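Local coordinates for protein putative PLP-dependent aminotransferase (Bacillus cereus ATCC 10987, PDB 3JU7) that probably acts as a pyridoxal phosphate-dependent transaminase of the DegT/DnrJ/EryC1/StrS family, at residues Glu101-Asp115 / Phe329-Ile343. Numbering follows the deposited sequence.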
ATOM      1  N   GLU A 101      -7.994 -14.288  13.415  1.00 24.36           N
ATOM      2  CA  GLU A 101      -8.280 -15.470  12.641  1.00 25.27           C
ATOM      3  C   GLU A 101      -9.605 -15.228  11.941  1.00 23.61           C
ATOM      4  O   GLU A 101     -10.574 -14.816  12.570  1.00 24.26           O
ATOM      5  CB  GLU A 101      -8.426 -16.695  13.540  1.00 25.88           C
ATOM      6  CG  GLU A 101      -7.156 -17.174  14.115  1.00 25.74           C
ATOM      7  CD  GLU A 101      -7.305 -18.540  14.781  1.00 28.52           C
ATOM      8  OE1 GLU A 101      -8.282 -19.280  14.515  1.00 28.59           O
ATOM      9  OE2 GLU A 101      -6.424 -18.866  15.572  1.00 41.58           O
ATOM     10  N   PRO A 102      -9.665 -15.484  10.640  1.00 23.35           N
ATOM     11  CA  PRO A 102     -11.001 -15.491  10.074  1.00 23.65           C
ATOM     12  C   PRO A 102     -11.818 -16.621  10.711  1.00 22.25           C
ATOM     13  O   PRO A 102     -11.258 -17.649  11.143  1.00 20.73           O
ATOM     14  CB  PRO A 102     -10.752 -15.756   8.582  1.00 23.88           C
ATOM     15  CG  PRO A 102      -9.290 -15.318   8.361  1.00 26.06           C
ATOM     16  CD  PRO A 102      -8.611 -15.673   9.635  1.00 25.79           C
ATOM     17  N   TYR A 103     -13.118 -16.374  10.830  1.00 23.25           N
ATOM     18  CA  TYR A 103     -14.114 -17.369  11.236  1.00 21.24           C
ATOM     19  C   TYR A 103     -15.245 -17.300  10.203  1.00 22.68           C
ATOM     20  O   TYR A 103     -16.022 -16.319  10.164  1.00 19.41           O
ATOM     21  CB  TYR A 103     -14.649 -17.065  12.619  1.00 22.08           C
ATOM     22  CG  TYR A 103     -15.318 -18.250  13.329  1.00 23.87           C
ATOM     23  CD1 TYR A 103     -16.411 -18.922  12.774  1.00 18.59           C
ATOM     24  CD2 TYR A 103     -14.838 -18.689  14.557  1.00 25.02           C
ATOM     25  CE1 TYR A 103     -17.017 -19.973  13.442  1.00 19.47           C
ATOM     26  CE2 TYR A 103     -15.433 -19.749  15.218  1.00 25.32           C
ATOM     27  CZ  TYR A 103     -16.511 -20.379  14.660  1.00 19.63           C
ATOM     28  OH  TYR A 103     -17.056 -21.432  15.354  1.00 28.54           O
ATOM     29  N   PHE A 104     -15.330 -18.324   9.347  1.00 20.63           N
ATOM     30  CA  PHE A 104     -16.208 -18.221   8.190  1.00 19.91           C
ATOM     31  C   PHE A 104     -17.673 -18.575   8.506  1.00 22.05           C
ATOM     32  O   PHE A 104     -17.958 -19.568   9.204  1.00 20.92           O
ATOM     33  CB  PHE A 104     -15.695 -19.086   7.046  1.00 21.17           C
ATOM     34  CG  PHE A 104     -14.341 -18.705   6.533  1.00 17.86           C
ATOM     35  CD1 PHE A 104     -14.132 -17.477   5.910  1.00 25.33           C
ATOM     36  CD2 PHE A 104     -13.278 -19.578   6.633  1.00 21.59           C
ATOM     37  CE1 PHE A 104     -12.890 -17.140   5.410  1.00 22.61           C
ATOM     38  CE2 PHE A 104     -12.032 -19.237   6.138  1.00 22.13           C
ATOM     39  CZ  PHE A 104     -11.838 -18.015   5.536  1.00 21.28           C
ATOM     40  N   ILE A 105     -18.581 -17.763   7.941  1.00 21.76           N
ATOM     41  CA  ILE A 105     -20.019 -17.845   8.151  1.00 18.58           C
ATOM     42  C   ILE A 105     -20.674 -18.123   6.778  1.00 20.77           C
ATOM     43  O   ILE A 105     -20.394 -17.417   5.772  1.00 17.30           O
ATOM     44  CB  ILE A 105     -20.553 -16.484   8.725  1.00 21.88           C
ATOM     45  CG1 ILE A 105     -19.743 -16.043   9.959  1.00 24.55           C
ATOM     46  CG2 ILE A 105     -22.118 -16.479   9.002  1.00 16.37           C
ATOM     47  CD1 ILE A 105     -19.688 -17.026  11.112  1.00 25.45           C
ATOM     48  N   ASP A 106     -21.594 -19.094   6.748  1.00 16.97           N
ATOM     49  CA  ASP A 106     -22.328 -19.421   5.525  1.00 18.48           C
ATOM     50  C   ASP A 106     -23.137 -18.248   4.940  1.00 20.03           C
ATOM     51  O   ASP A 106     -23.488 -17.292   5.652  1.00 20.41           O
ATOM     52  CB  ASP A 106     -23.286 -20.555   5.794  1.00 19.28           C
ATOM     53  CG  ASP A 106     -23.455 -21.462   4.600  1.00 23.37           C
ATOM     54  OD1 ASP A 106     -22.650 -21.356   3.626  1.00 16.74           O
ATOM     55  OD2 ASP A 106     -24.367 -22.310   4.677  1.00 17.08           O
ATOM     56  N   ILE A 107     -23.456 -18.349   3.652  1.00 20.16           N
ATOM     57  CA  ILE A 107     -24.224 -17.299   2.950  1.00 21.99           C
ATOM     58  C   ILE A 107     -25.664 -17.777   2.640  1.00 22.56           C
ATOM     59  O   ILE A 107     -25.937 -18.969   2.634  1.00 20.80           O
ATOM     60  CB  ILE A 107     -23.517 -16.881   1.617  1.00 23.86           C
ATOM     61  CG1 ILE A 107     -23.219 -18.102   0.705  1.00 24.39           C
ATOM     62  CG2 ILE A 107     -22.185 -16.168   1.894  1.00 18.60           C
ATOM     63  CD1 ILE A 107     -22.917 -17.711  -0.756  1.00 21.31           C
ATOM     64  N   SER A 108     -26.572 -16.835   2.396  1.00 23.16           N
ATOM     65  CA  SER A 108     -27.862 -17.155   1.833  1.00 22.91           C
ATOM     66  C   SER A 108     -27.708 -17.630   0.391  1.00 21.95           C
ATOM     67  O   SER A 108     -26.891 -17.118  -0.360  1.00 21.81           O
ATOM     68  CB  SER A 108     -28.798 -15.960   1.914  1.00 25.02           C
ATOM     69  OG  SER A 108     -29.106 -15.706   3.283  1.00 31.10           O
ATOM     70  N   ILE A 109     -28.503 -18.622   0.019  1.00 20.44           N
ATOM     71  CA  ILE A 109     -28.428 -19.235  -1.298  1.00 21.06           C
ATOM     72  C   ILE A 109     -28.885 -18.294  -2.412  1.00 22.09           C
ATOM     73  O   ILE A 109     -28.496 -18.489  -3.553  1.00 22.82           O
ATOM     74  CB  ILE A 109     -29.246 -20.548  -1.354  1.00 20.94           C
ATOM     75  CG1 ILE A 109     -28.645 -21.502  -2.392  1.00 20.91           C
ATOM     76  CG2 ILE A 109     -30.764 -20.248  -1.576  1.00 17.13           C
ATOM     77  CD1 ILE A 109     -27.359 -22.268  -1.921  1.00 15.89           C
ATOM     78  N   ASP A 110     -29.631 -17.240  -2.077  1.00 22.06           N
ATOM     79  CA  ASP A 110     -30.161 -16.327  -3.098  1.00 23.17           C
ATOM     80  C   ASP A 110     -29.463 -14.985  -3.263  1.00 24.64           C
ATOM     81  O   ASP A 110     -29.186 -14.576  -4.394  1.00 23.29           O
ATOM     82  CB  ASP A 110     -31.664 -16.101  -2.892  1.00 25.45           C
ATOM     83  CG  ASP A 110     -32.022 -15.655  -1.478  1.00 24.37           C
ATOM     84  OD1 ASP A 110     -31.128 -15.447  -0.613  1.00 34.37           O
ATOM     85  OD2 ASP A 110     -33.225 -15.530  -1.249  1.00 27.51           O
ATOM     86  N   ASP A 111     -29.184 -14.286  -2.159  1.00 26.60           N
ATOM     87  CA  ASP A 111     -28.529 -12.969  -2.247  1.00 25.64           C
ATOM     88  C   ASP A 111     -27.013 -13.046  -2.087  1.00 24.81           C
ATOM     89  O   ASP A 111     -26.323 -12.083  -2.370  1.00 23.67           O
ATOM     90  CB  ASP A 111     -29.166 -11.915  -1.311  1.00 26.20           C
ATOM     91  CG  ASP A 111     -29.089 -12.264   0.177  1.00 28.16           C
ATOM     92  OD1 ASP A 111     -28.131 -12.926   0.633  1.00 31.11           O
ATOM     93  OD2 ASP A 111     -30.022 -11.845   0.907  1.00 36.79           O
ATOM     94  N   TRP A 112     -26.540 -14.209  -1.636  1.00 23.63           N
ATOM     95  CA  TRP A 112     -25.124 -14.558  -1.475  1.00 22.58           C
ATOM     96  C   TRP A 112     -24.375 -13.683  -0.498  1.00 23.02           C
ATOM     97  O   TRP A 112     -23.158 -13.575  -0.561  1.00 23.39           O
ATOM     98  CB  TRP A 112     -24.406 -14.596  -2.815  1.00 23.59           C
ATOM     99  CG  TRP A 112     -25.182 -15.313  -3.864  1.00 25.94           C
ATOM    100  CD1 TRP A 112     -26.058 -16.341  -3.673  1.00 23.14           C
ATOM    101  CD2 TRP A 112     -25.144 -15.070  -5.272  1.00 23.76           C
ATOM    102  NE1 TRP A 112     -26.582 -16.743  -4.875  1.00 24.96           N
ATOM    103  CE2 TRP A 112     -26.036 -15.979  -5.875  1.00 28.97           C
ATOM    104  CE3 TRP A 112     -24.453 -14.160  -6.084  1.00 24.16           C
ATOM    105  CZ2 TRP A 112     -26.258 -16.008  -7.263  1.00 26.63           C
ATOM    106  CZ3 TRP A 112     -24.662 -14.190  -7.444  1.00 24.78           C
ATOM    107  CH2 TRP A 112     -25.568 -15.112  -8.024  1.00 26.22           C
ATOM    108  N   TYR A 113     -25.110 -13.051   0.404  1.00 22.23           N
ATOM    109  CA  TYR A 113     -24.492 -12.380   1.524  1.00 23.67           C
ATOM    110  C   TYR A 113     -24.439 -13.332   2.737  1.00 22.46           C
ATOM    111  O   TYR A 113     -25.158 -14.339   2.810  1.00 21.44           O
ATOM    112  CB  TYR A 113     -25.258 -11.114   1.924  1.00 21.76           C
ATOM    113  CG  TYR A 113     -25.674 -10.208   0.805  1.00 19.15           C
ATOM    114  CD1 TYR A 113     -24.765  -9.775  -0.141  1.00 18.83           C
ATOM    115  CD2 TYR A 113     -26.963  -9.701   0.750  1.00 18.48           C
ATOM    116  CE1 TYR A 113     -25.146  -8.899  -1.154  1.00 21.34           C
ATOM    117  CE2 TYR A 113     -27.360  -8.839  -0.256  1.00 23.29           C
ATOM    118  CZ  TYR A 113     -26.452  -8.435  -1.217  1.00 23.22           C
ATOM    119  OH  TYR A 113     -26.848  -7.541  -2.206  1.00 24.95           O
HETATM  120  N   MSE A 114     -23.594 -12.966   3.687  1.00 22.13           N
HETATM  121  CA  MSE A 114     -23.505 -13.631   4.975  1.00 25.27           C
HETATM  122  C   MSE A 114     -24.925 -13.713   5.556  1.00 26.92           C
HETATM  123  O   MSE A 114     -25.675 -12.721   5.552  1.00 27.73           O
HETATM  124  CB  MSE A 114     -22.487 -12.875   5.872  1.00 24.31           C
HETATM  125  CG  MSE A 114     -22.202 -13.549   7.168  1.00 29.34           C
HETATM  126 SE   MSE A 114     -20.566 -13.038   7.964  0.75 14.11          SE
HETATM  127  CE  MSE A 114     -20.894 -11.084   7.819  1.00 14.78           C
ATOM    128  N   ASP A 115     -25.326 -14.915   5.960  1.00 26.01           N
ATOM    129  CA  ASP A 115     -26.650 -15.139   6.529  1.00 25.87           C
ATOM    130  C   ASP A 115     -26.705 -14.591   7.954  1.00 27.01           C
ATOM    131  O   ASP A 115     -26.064 -15.123   8.852  1.00 22.56           O
ATOM    132  CB  ASP A 115     -26.966 -16.640   6.525  1.00 27.02           C
ATOM    133  CG  ASP A 115     -28.254 -16.988   7.264  1.00 29.70           C
ATOM    134  OD1 ASP A 115     -28.711 -16.184   8.099  1.00 39.00           O
ATOM    135  OD2 ASP A 115     -28.787 -18.090   7.041  1.00 26.14           O
ATOM    136  N   PHE A 329      -6.435 -20.823   3.796  1.00 22.66           N
ATOM    137  CA  PHE A 329      -7.495 -20.612   4.764  1.00 21.09           C
ATOM    138  C   PHE A 329      -8.239 -21.862   5.189  1.00 21.75           C
ATOM    139  O   PHE A 329      -9.243 -21.771   5.871  1.00 25.89           O
ATOM    140  CB  PHE A 329      -8.506 -19.645   4.154  1.00 25.57           C
ATOM    141  CG  PHE A 329      -7.891 -18.435   3.524  1.00 22.72           C
ATOM    142  CD1 PHE A 329      -7.297 -17.471   4.318  1.00 24.14           C
ATOM    143  CD2 PHE A 329      -7.920 -18.254   2.155  1.00 26.53           C
ATOM    144  CE1 PHE A 329      -6.772 -16.359   3.770  1.00 17.49           C
ATOM    145  CE2 PHE A 329      -7.392 -17.113   1.575  1.00 28.25           C
ATOM    146  CZ  PHE A 329      -6.775 -16.176   2.371  1.00 19.50           C
ATOM    147  N   ARG A 330      -7.776 -23.027   4.773  1.00 22.00           N
ATOM    148  CA  ARG A 330      -8.516 -24.285   4.987  1.00 24.29           C
ATOM    149  C   ARG A 330      -8.741 -24.640   6.425  1.00 23.12           C
ATOM    150  O   ARG A 330      -9.641 -25.360   6.724  1.00 25.45           O
ATOM    151  CB  ARG A 330      -7.698 -25.474   4.497  1.00 23.62           C
ATOM    152  CG  ARG A 330      -7.669 -25.685   3.051  1.00 29.57           C
ATOM    153  CD  ARG A 330      -6.516 -26.639   2.794  1.00 34.43           C
ATOM    154  NE  ARG A 330      -6.422 -27.125   1.416  1.00 40.12           N
ATOM    155  CZ  ARG A 330      -5.342 -27.744   0.938  1.00 42.02           C
ATOM    156  NH1 ARG A 330      -4.266 -27.957   1.718  1.00 45.41           N
ATOM    157  NH2 ARG A 330      -5.329 -28.160  -0.320  1.00 44.21           N
ATOM    158  N   ASN A 331      -7.825 -24.254   7.290  1.00 24.02           N
ATOM    159  CA  ASN A 331      -7.898 -24.676   8.656  1.00 24.56           C
ATOM    160  C   ASN A 331      -8.524 -23.662   9.602  1.00 24.45           C
ATOM    161  O   ASN A 331      -8.563 -23.922  10.763  1.00 23.12           O
ATOM    162  CB  ASN A 331      -6.504 -25.085   9.123  1.00 25.22           C
ATOM    163  CG  ASN A 331      -6.003 -26.341   8.391  1.00 30.48           C
ATOM    164  OD1 ASN A 331      -6.787 -27.095   7.805  1.00 31.87           O
ATOM    165  ND2 ASN A 331      -4.697 -26.552   8.412  1.00 33.16           N
ATOM    166  N   TYR A 332      -9.029 -22.533   9.107  1.00 23.96           N
ATOM    167  CA  TYR A 332      -9.715 -21.605   9.979  1.00 23.03           C
ATOM    168  C   TYR A 332     -11.104 -22.134  10.301  1.00 24.24           C
ATOM    169  O   TYR A 332     -11.723 -22.826   9.486  1.00 24.97           O
ATOM    170  CB  TYR A 332      -9.815 -20.224   9.355  1.00 19.23           C
ATOM    171  CG  TYR A 332      -8.477 -19.534   9.327  1.00 22.49           C
ATOM    172  CD1 TYR A 332      -7.842 -19.173  10.512  1.00 23.24           C
ATOM    173  CD2 TYR A 332      -7.838 -19.242   8.129  1.00 22.57           C
ATOM    174  CE1 TYR A 332      -6.628 -18.556  10.500  1.00 21.36           C
ATOM    175  CE2 TYR A 332      -6.603 -18.614   8.119  1.00 23.23           C
ATOM    176  CZ  TYR A 332      -6.010 -18.277   9.308  1.00 24.47           C
ATOM    177  OH  TYR A 332      -4.774 -17.668   9.348  1.00 25.41           O
ATOM    178  N   LYS A 333     -11.595 -21.780  11.483  1.00 22.63           N
ATOM    179  CA  LYS A 333     -12.920 -22.201  11.926  1.00 21.86           C
ATOM    180  C   LYS A 333     -14.031 -21.640  11.021  1.00 22.50           C
ATOM    181  O   LYS A 333     -13.855 -20.628  10.339  1.00 17.62           O
ATOM    182  CB  LYS A 333     -13.164 -21.741  13.364  1.00 23.80           C
ATOM    183  CG  LYS A 333     -12.233 -22.388  14.371  1.00 25.31           C
ATOM    184  CD  LYS A 333     -12.602 -21.975  15.758  1.00 30.75           C
ATOM    185  CE  LYS A 333     -11.628 -22.502  16.793  1.00 36.02           C
ATOM    186  NZ  LYS A 333     -11.633 -24.004  16.830  1.00 52.70           N
ATOM    187  N   SER A 334     -15.165 -22.337  11.020  1.00 22.02           N
ATOM    188  CA  SER A 334     -16.338 -21.902  10.290  1.00 21.13           C
ATOM    189  C   SER A 334     -17.571 -22.529  10.886  1.00 20.09           C
ATOM    190  O   SER A 334     -17.490 -23.488  11.630  1.00 21.46           O
ATOM    191  CB  SER A 334     -16.248 -22.305   8.821  1.00 22.50           C
ATOM    192  OG  SER A 334     -16.304 -23.723   8.693  1.00 17.85           O
ATOM    193  N   THR A 335     -18.716 -21.953  10.566  1.00 21.57           N
ATOM    194  CA  THR A 335     -19.999 -22.586  10.770  1.00 19.50           C
ATOM    195  C   THR A 335     -20.042 -23.638   9.672  1.00 19.77           C
ATOM    196  O   THR A 335     -19.123 -23.710   8.857  1.00 21.79           O
ATOM    197  CB  THR A 335     -21.103 -21.599  10.477  1.00 21.20           C
ATOM    198  OG1 THR A 335     -21.034 -21.244   9.075  1.00 16.76           O
ATOM    199  CG2 THR A 335     -20.919 -20.327  11.351  1.00 18.80           C
ATOM    200  N   ASP A 336     -21.086 -24.449   9.646  1.00 20.26           N
ATOM    201  CA  ASP A 336     -21.394 -25.258   8.475  1.00 20.04           C
ATOM    202  C   ASP A 336     -21.471 -24.337   7.257  1.00 20.61           C
ATOM    203  O   ASP A 336     -22.038 -23.238   7.331  1.00 21.87           O
ATOM    204  CB  ASP A 336     -22.735 -25.959   8.654  1.00 18.96           C
ATOM    205  CG  ASP A 336     -23.075 -26.864   7.479  1.00 22.11           C
ATOM    206  OD1 ASP A 336     -23.659 -26.379   6.478  1.00 16.92           O
ATOM    207  OD2 ASP A 336     -22.782 -28.086   7.579  1.00 22.85           O
ATOM    208  N   LEU A 337     -20.907 -24.792   6.137  1.00 20.24           N
ATOM    209  CA  LEU A 337     -20.790 -23.982   4.918  1.00 19.01           C
ATOM    210  C   LEU A 337     -21.487 -24.637   3.712  1.00 19.15           C
ATOM    211  O   LEU A 337     -21.113 -24.440   2.548  1.00 18.27           O
ATOM    212  CB  LEU A 337     -19.300 -23.666   4.650  1.00 18.21           C
ATOM    213  CG  LEU A 337     -18.635 -22.712   5.661  1.00 22.52           C
ATOM    214  CD1 LEU A 337     -17.174 -22.468   5.374  1.00 19.22           C
ATOM    215  CD2 LEU A 337     -19.395 -21.363   5.682  1.00 15.33           C
ATOM    216  N   THR A 338     -22.557 -25.369   3.979  1.00 20.79           N
ATOM    217  CA  THR A 338     -23.260 -26.094   2.902  1.00 20.96           C
ATOM    218  C   THR A 338     -23.731 -25.205   1.741  1.00 18.96           C
ATOM    219  O   THR A 338     -23.616 -25.583   0.581  1.00 21.47           O
ATOM    220  CB  THR A 338     -24.454 -26.895   3.445  1.00 19.95           C
ATOM    221  OG1 THR A 338     -23.977 -27.909   4.344  1.00 19.66           O
ATOM    222  CG2 THR A 338     -25.234 -27.527   2.297  1.00 17.81           C
ATOM    223  N   ARG A 339     -24.258 -24.029   2.038  1.00 19.59           N
ATOM    224  CA  ARG A 339     -24.703 -23.141   0.958  1.00 20.30           C
ATOM    225  C   ARG A 339     -23.538 -22.545   0.164  1.00 21.18           C
ATOM    226  O   ARG A 339     -23.603 -22.456  -1.086  1.00 18.99           O
ATOM    227  CB  ARG A 339     -25.620 -22.054   1.503  1.00 18.26           C
ATOM    228  CG  ARG A 339     -26.901 -22.637   2.015  1.00 19.23           C
ATOM    229  CD  ARG A 339     -27.731 -21.644   2.787  1.00 16.81           C
ATOM    230  NE  ARG A 339     -27.212 -21.358   4.129  1.00 16.18           N
ATOM    231  CZ  ARG A 339     -27.765 -20.476   4.962  1.00 20.00           C
ATOM    232  NH1 ARG A 339     -28.832 -19.785   4.598  1.00 22.61           N
ATOM    233  NH2 ARG A 339     -27.252 -20.265   6.148  1.00 22.16           N
ATOM    234  N   THR A 340     -22.474 -22.146   0.877  1.00 20.55           N
ATOM    235  CA  THR A 340     -21.271 -21.592   0.227  1.00 20.56           C
ATOM    236  C   THR A 340     -20.727 -22.636  -0.743  1.00 19.78           C
ATOM    237  O   THR A 340     -20.395 -22.334  -1.875  1.00 17.63           O
ATOM    238  CB  THR A 340     -20.172 -21.176   1.276  1.00 21.81           C
ATOM    239  OG1 THR A 340     -20.748 -20.302   2.270  1.00 19.84           O
ATOM    240  CG2 THR A 340     -19.012 -20.422   0.619  1.00 17.29           C
ATOM    241  N   ASN A 341     -20.686 -23.883  -0.311  1.00 18.77           N
ATOM    242  CA  ASN A 341     -20.198 -24.953  -1.179  1.00 20.24           C
ATOM    243  C   ASN A 341     -21.043 -25.104  -2.425  1.00 20.32           C
ATOM    244  O   ASN A 341     -20.532 -25.259  -3.542  1.00 23.55           O
ATOM    245  CB  ASN A 341     -20.133 -26.298  -0.431  1.00 15.86           C
ATOM    246  CG  ASN A 341     -19.035 -26.305   0.616  1.00 22.38           C
ATOM    247  OD1 ASN A 341     -18.149 -25.437   0.599  1.00 22.47           O
ATOM    248  ND2 ASN A 341     -19.073 -27.278   1.523  1.00 18.33           N
ATOM    249  N   LYS A 342     -22.342 -25.065  -2.229  1.00 19.01           N
ATOM    250  CA  LYS A 342     -23.249 -25.209  -3.337  1.00 18.98           C
ATOM    251  C   LYS A 342     -23.069 -24.050  -4.332  1.00 19.45           C
ATOM    252  O   LYS A 342     -22.911 -24.283  -5.531  1.00 19.00           O
ATOM    253  CB  LYS A 342     -24.701 -25.317  -2.826  1.00 17.34           C
ATOM    254  CG  LYS A 342     -25.757 -25.314  -3.906  1.00 21.14           C
ATOM    255  CD  LYS A 342     -25.620 -26.479  -4.862  1.00 24.91           C
ATOM    256  CE  LYS A 342     -26.121 -27.750  -4.261  1.00 23.95           C
ATOM    257  NZ  LYS A 342     -27.621 -27.653  -4.155  1.00 35.46           N
ATOM    258  N   ILE A 343     -23.083 -22.813  -3.840  1.00 18.82           N
ATOM    259  CA  ILE A 343     -22.937 -21.649  -4.727  1.00 19.57           C
ATOM    260  C   ILE A 343     -21.571 -21.669  -5.437  1.00 21.35           C
ATOM    261  O   ILE A 343     -21.433 -21.187  -6.546  1.00 24.36           O
ATOM    262  CB  ILE A 343     -23.125 -20.324  -3.940  1.00 19.59           C
ATOM    263  CG1 ILE A 343     -24.581 -20.200  -3.472  1.00 21.07           C
ATOM    264  CG2 ILE A 343     -22.716 -19.069  -4.784  1.00 20.55           C
ATOM    265  CD1 ILE A 343     -25.636 -20.239  -4.619  1.00 18.67           C
TER
HETATM  266  O   HOH W   1     -10.416 -19.541  12.753  1.00 20.75           O
HETATM  267  O   HOH W   2     -19.486 -18.113   3.305  1.00 19.64           O
HETATM  268  O   HOH W   3     -25.356 -24.406   5.927  1.00 17.21           O
HETATM  269  O   HOH W   4     -26.402 -22.487   7.508  1.00 22.86           O
HETATM  270  O   HOH W   5     -30.345 -19.447   2.179  1.00 13.48           O
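F104 and S334 form a single parallel bridge, evidenced by F104 N to K333 O (2.9 Å) and T335 N to F104 O (2.8 Å; C=O...N 174°). Before it in both segments come two CH-pi contacts: P102 CD sits over the centre of the Y332 ring, 3.5 Å from its centroid, and K333 CB lies over a Y103 face, displaced toward the rim. The Y103 hydroxyl is hydrogen-bonded to K122 NZ in helix 116-126. The D106 carboxylate takes four protein donors, and a water shared with D336 donates to OD2. OD1 receives T340 N and T340 OG1 (2.6 Å); OD2 receives R339 N through the syn lone pair and R339 NE (3.0 Å) from above the carboxylate plane. R339, bent at chi3 (-75°), presents its guanidinium end-on to D115: NH1 and NH2 (2.8 Å) both grip OD2, from opposite faces of the carboxylate. I343 CD1 lies 3.8 Å from I109 CD1 and 3.6 Å from W112 NE1, with I343 CG2 over a W112 face. This salt-bridge network ties the start of helix 338-346 to the loop after edge strand 101-105, consistent with the large domain of a fold-type I aminotransferase meeting its C-terminal part.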